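Local coordinates for putative capsular polysaccharide biosynthesis protein (Streptococcus pneumoniae serotype 4, PDB 6EWJ) that probably acts as a pyridoxal phosphate-dependent sugar aminotransferase in the synthesis of pneumococcal teichoic acid, at residues M88-S93 with V349-L354. Numbering follows the deposited sequence.
Sequences MTYTAS and VHYKPL
Residues 88-93 follow strand 82-86 and lead into helix 92-99 in the mixed seven-stranded sheet domain of a fold type I aminotransferase of the DegT/DnrJ/EryC1 family; residues 88-91 run at 77° to residues 350-354, a loop with a cis peptide bond between H350 and Y351. The CA atoms of M88 and P353 are the nearest pair, 4.7 Å apart, and no direct hydrogen bond joins the two segments. Instead a water molecule donates to both T89 O and K352 O, at 2.6 Å from the former. The contact borders the pyridoxal phosphate site, whose cofactor is not bound to this chain; Y351 binds it in another structure of this protein, and its side chain lies beside H179 and near K205, the predicted Schiff-base lysine. The Y351 ring is sandwiched. T89 C and Y90 N sit over one face toward its rim, and H350 CB covers the centre of the other, 3.8 Å above the plane. Y90 crosses it obliquely, ring planes at 35°, with Y90 CB 3.6 Å from Y351 CZ; Y255 of the second subunit packs on Y90. M88, its CG anti to the backbone N and its chain bent at chi2 and chi3, sets SD at the edge of the Y351 ring and brings CE to 3.2 Å from Y351 O. L354 CD1 meets T89 CG2, while L354 CD2 reaches T89 O at 3.3 Å and T91 CA at 3.8 Å.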
ATOM      1  N   MET A  88     -15.197  20.951  -0.314  1.00 22.41           N
ATOM      2  CA  MET A  88     -16.097  19.954  -0.850  1.00 23.47           C
ATOM      3  C   MET A  88     -15.270  18.954  -1.636  1.00 23.06           C
ATOM      4  O   MET A  88     -15.007  19.111  -2.834  1.00 21.85           O
ATOM      5  CB  MET A  88     -17.160  20.621  -1.741  1.00 26.33           C
ATOM      6  CG  MET A  88     -17.998  19.670  -2.632  1.00 27.88           C
ATOM      7  SD  MET A  88     -18.810  18.404  -1.654  1.00 27.96           S
ATOM      8  CE  MET A  88     -19.740  19.467  -0.574  1.00 29.39           C
ATOM      9  N   THR A  89     -14.815  17.906  -0.937  1.00 22.11           N
ATOM     10  CA  THR A  89     -14.139  16.783  -1.586  1.00 22.58           C
ATOM     11  C   THR A  89     -14.133  15.561  -0.659  1.00 21.71           C
ATOM     12  O   THR A  89     -14.616  15.619   0.465  1.00 20.90           O
ATOM     13  CB  THR A  89     -12.701  17.127  -1.991  1.00 23.06           C
ATOM     14  OG1 THR A  89     -12.153  16.050  -2.772  1.00 23.38           O
ATOM     15  CG2 THR A  89     -11.822  17.383  -0.798  1.00 23.49           C
ATOM     16  N   TYR A  90     -13.622  14.442  -1.189  1.00 21.62           N
ATOM     17  CA  TYR A  90     -13.464  13.241  -0.428  1.00 21.65           C
ATOM     18  C   TYR A  90     -12.295  13.371   0.563  1.00 20.46           C
ATOM     19  O   TYR A  90     -11.301  14.047   0.261  1.00 20.47           O
ATOM     20  CB  TYR A  90     -13.202  12.069  -1.381  1.00 22.60           C
ATOM     21  CG  TYR A  90     -13.152  10.709  -0.678  1.00 23.66           C
ATOM     22  CD1 TYR A  90     -14.222  10.241   0.091  1.00 24.12           C
ATOM     23  CD2 TYR A  90     -12.070   9.851  -0.873  1.00 24.63           C
ATOM     24  CE1 TYR A  90     -14.182   8.983   0.720  1.00 25.70           C
ATOM     25  CE2 TYR A  90     -12.023   8.601  -0.236  1.00 26.06           C
ATOM     26  CZ  TYR A  90     -13.073   8.178   0.556  1.00 26.95           C
ATOM     27  OH  TYR A  90     -12.998   6.902   1.132  1.00 31.76           O
ATOM     28  N   THR A  91     -12.383  12.707   1.722  1.00 19.28           N
ATOM     29  CA  THR A  91     -11.326  12.831   2.717  1.00 18.60           C
ATOM     30  C   THR A  91      -9.888  12.567   2.179  1.00 19.11           C
ATOM     31  O   THR A  91      -8.941  13.229   2.615  1.00 19.54           O
ATOM     32  CB  THR A  91     -11.552  11.929   3.957  1.00 18.42           C
ATOM     33  OG1 THR A  91     -10.504  12.163   4.892  1.00 17.75           O
ATOM     34  CG2 THR A  91     -11.627  10.447   3.610  1.00 17.84           C
ATOM     35  N   ALA A  92      -9.747  11.570   1.295  1.00 19.54           N
ATOM     36  CA  ALA A  92      -8.455  11.189   0.750  1.00 19.91           C
ATOM     37  C   ALA A  92      -7.679  12.326   0.024  1.00 21.37           C
ATOM     38  O   ALA A  92      -6.438  12.302   0.042  1.00 22.58           O
ATOM     39  CB  ALA A  92      -8.618  10.011  -0.143  1.00 19.54           C
ATOM     40  N   SER A  93      -8.388  13.322  -0.530  1.00 21.94           N
ATOM     41  CA  SER A  93      -7.717  14.492  -1.130  1.00 23.51           C
ATOM     42  C   SER A  93      -6.923  15.272  -0.069  1.00 23.38           C
ATOM     43  O   SER A  93      -5.960  15.941  -0.414  1.00 25.55           O
ATOM     44  CB  SER A  93      -8.706  15.453  -1.850  1.00 24.23           C
ATOM     45  OG  SER A  93      -9.763  14.777  -2.538  1.00 25.61           O
ATOM     46  N   VAL A 349     -24.246  10.207  -1.353  1.00 22.24           N
ATOM     47  CA  VAL A 349     -24.029  11.634  -1.157  1.00 22.07           C
ATOM     48  C   VAL A 349     -22.558  11.902  -1.359  1.00 21.53           C
ATOM     49  O   VAL A 349     -21.704  11.275  -0.718  1.00 21.39           O
ATOM     50  CB  VAL A 349     -24.503  12.171   0.236  1.00 22.00           C
ATOM     51  CG1 VAL A 349     -24.092  13.635   0.420  1.00 22.11           C
ATOM     52  CG2 VAL A 349     -25.989  12.018   0.399  1.00 23.22           C
ATOM     53  N   HIS A 350     -22.265  12.793  -2.292  1.00 21.38           N
ATOM     54  CA  HIS A 350     -20.907  13.250  -2.561  1.00 21.12           C
ATOM     55  C   HIS A 350     -20.916  14.776  -2.496  1.00 21.81           C
ATOM     56  O   HIS A 350     -21.369  15.432  -3.466  1.00 21.94           O
ATOM     57  CB  HIS A 350     -20.452  12.830  -3.947  1.00 21.19           C
ATOM     58  CG  HIS A 350     -20.425  11.352  -4.163  1.00 20.75           C
ATOM     59  ND1 HIS A 350     -21.557  10.640  -4.464  1.00 21.11           N
ATOM     60  CD2 HIS A 350     -19.424  10.455  -4.072  1.00 20.85           C
ATOM     61  CE1 HIS A 350     -21.251   9.364  -4.595  1.00 20.94           C
ATOM     62  NE2 HIS A 350     -19.966   9.219  -4.327  1.00 21.25           N
ATOM     63  N   TYR A 351     -20.471  15.382  -1.401  1.00 22.01           N
ATOM     64  CA  TYR A 351     -19.963  14.743  -0.169  1.00 21.86           C
ATOM     65  C   TYR A 351     -20.303  15.632   0.992  1.00 22.50           C
ATOM     66  O   TYR A 351     -20.654  16.781   0.825  1.00 22.34           O
ATOM     67  CB  TYR A 351     -18.456  14.688  -0.144  1.00 21.78           C
ATOM     68  CG  TYR A 351     -17.756  13.851  -1.178  1.00 21.41           C
ATOM     69  CD1 TYR A 351     -17.538  12.508  -0.963  1.00 21.16           C
ATOM     70  CD2 TYR A 351     -17.276  14.422  -2.378  1.00 21.46           C
ATOM     71  CE1 TYR A 351     -16.858  11.724  -1.909  1.00 21.20           C
ATOM     72  CE2 TYR A 351     -16.591  13.629  -3.318  1.00 21.50           C
ATOM     73  CZ  TYR A 351     -16.386  12.270  -3.057  1.00 20.95           C
ATOM     74  OH  TYR A 351     -15.689  11.437  -3.990  1.00 20.81           O
ATOM     75  N   LYS A 352     -20.209  15.071   2.202  1.00 23.15           N
ATOM     76  CA  LYS A 352     -20.105  15.872   3.387  1.00 23.38           C
ATOM     77  C   LYS A 352     -18.893  16.747   3.206  1.00 22.14           C
ATOM     78  O   LYS A 352     -17.859  16.243   2.844  1.00 23.08           O
ATOM     79  CB  LYS A 352     -19.832  14.993   4.606  1.00 24.15           C
ATOM     80  CG  LYS A 352     -21.014  14.233   5.075  1.00 25.25           C
ATOM     81  CD  LYS A 352     -20.745  13.704   6.491  1.00 25.74           C
ATOM     82  CE  LYS A 352     -21.992  13.121   7.061  1.00 27.07           C
ATOM     83  NZ  LYS A 352     -21.713  12.436   8.369  1.00 27.36           N
ATOM     84  N   PRO A 353     -18.997  18.066   3.470  1.00 21.30           N
ATOM     85  CA  PRO A 353     -17.817  18.888   3.370  1.00 20.23           C
ATOM     86  C   PRO A 353     -16.852  18.422   4.472  1.00 19.74           C
ATOM     87  O   PRO A 353     -17.300  17.966   5.528  1.00 19.77           O
ATOM     88  CB  PRO A 353     -18.331  20.292   3.701  1.00 20.80           C
ATOM     89  CG  PRO A 353     -19.767  20.241   3.357  1.00 21.41           C
ATOM     90  CD  PRO A 353     -20.203  18.865   3.713  1.00 21.52           C
ATOM     91  N   LEU A 354     -15.562  18.554   4.215  1.00 19.14           N
ATOM     92  CA  LEU A 354     -14.532  18.073   5.149  1.00 18.76           C
ATOM     93  C   LEU A 354     -14.737  18.575   6.590  1.00 19.43           C
ATOM     94  O   LEU A 354     -14.616  17.784   7.482  1.00 18.86           O
ATOM     95  CB  LEU A 354     -13.153  18.427   4.642  1.00 18.79           C
ATOM     96  CG  LEU A 354     -12.829  17.768   3.276  1.00 18.23           C
ATOM     97  CD1 LEU A 354     -11.395  18.109   2.934  1.00 18.36           C
ATOM     98  CD2 LEU A 354     -12.973  16.248   3.229  1.00 17.80           C
TER
HETATM   99  O   HOH W   1     -15.789  14.369   2.432  1.00 20.61           O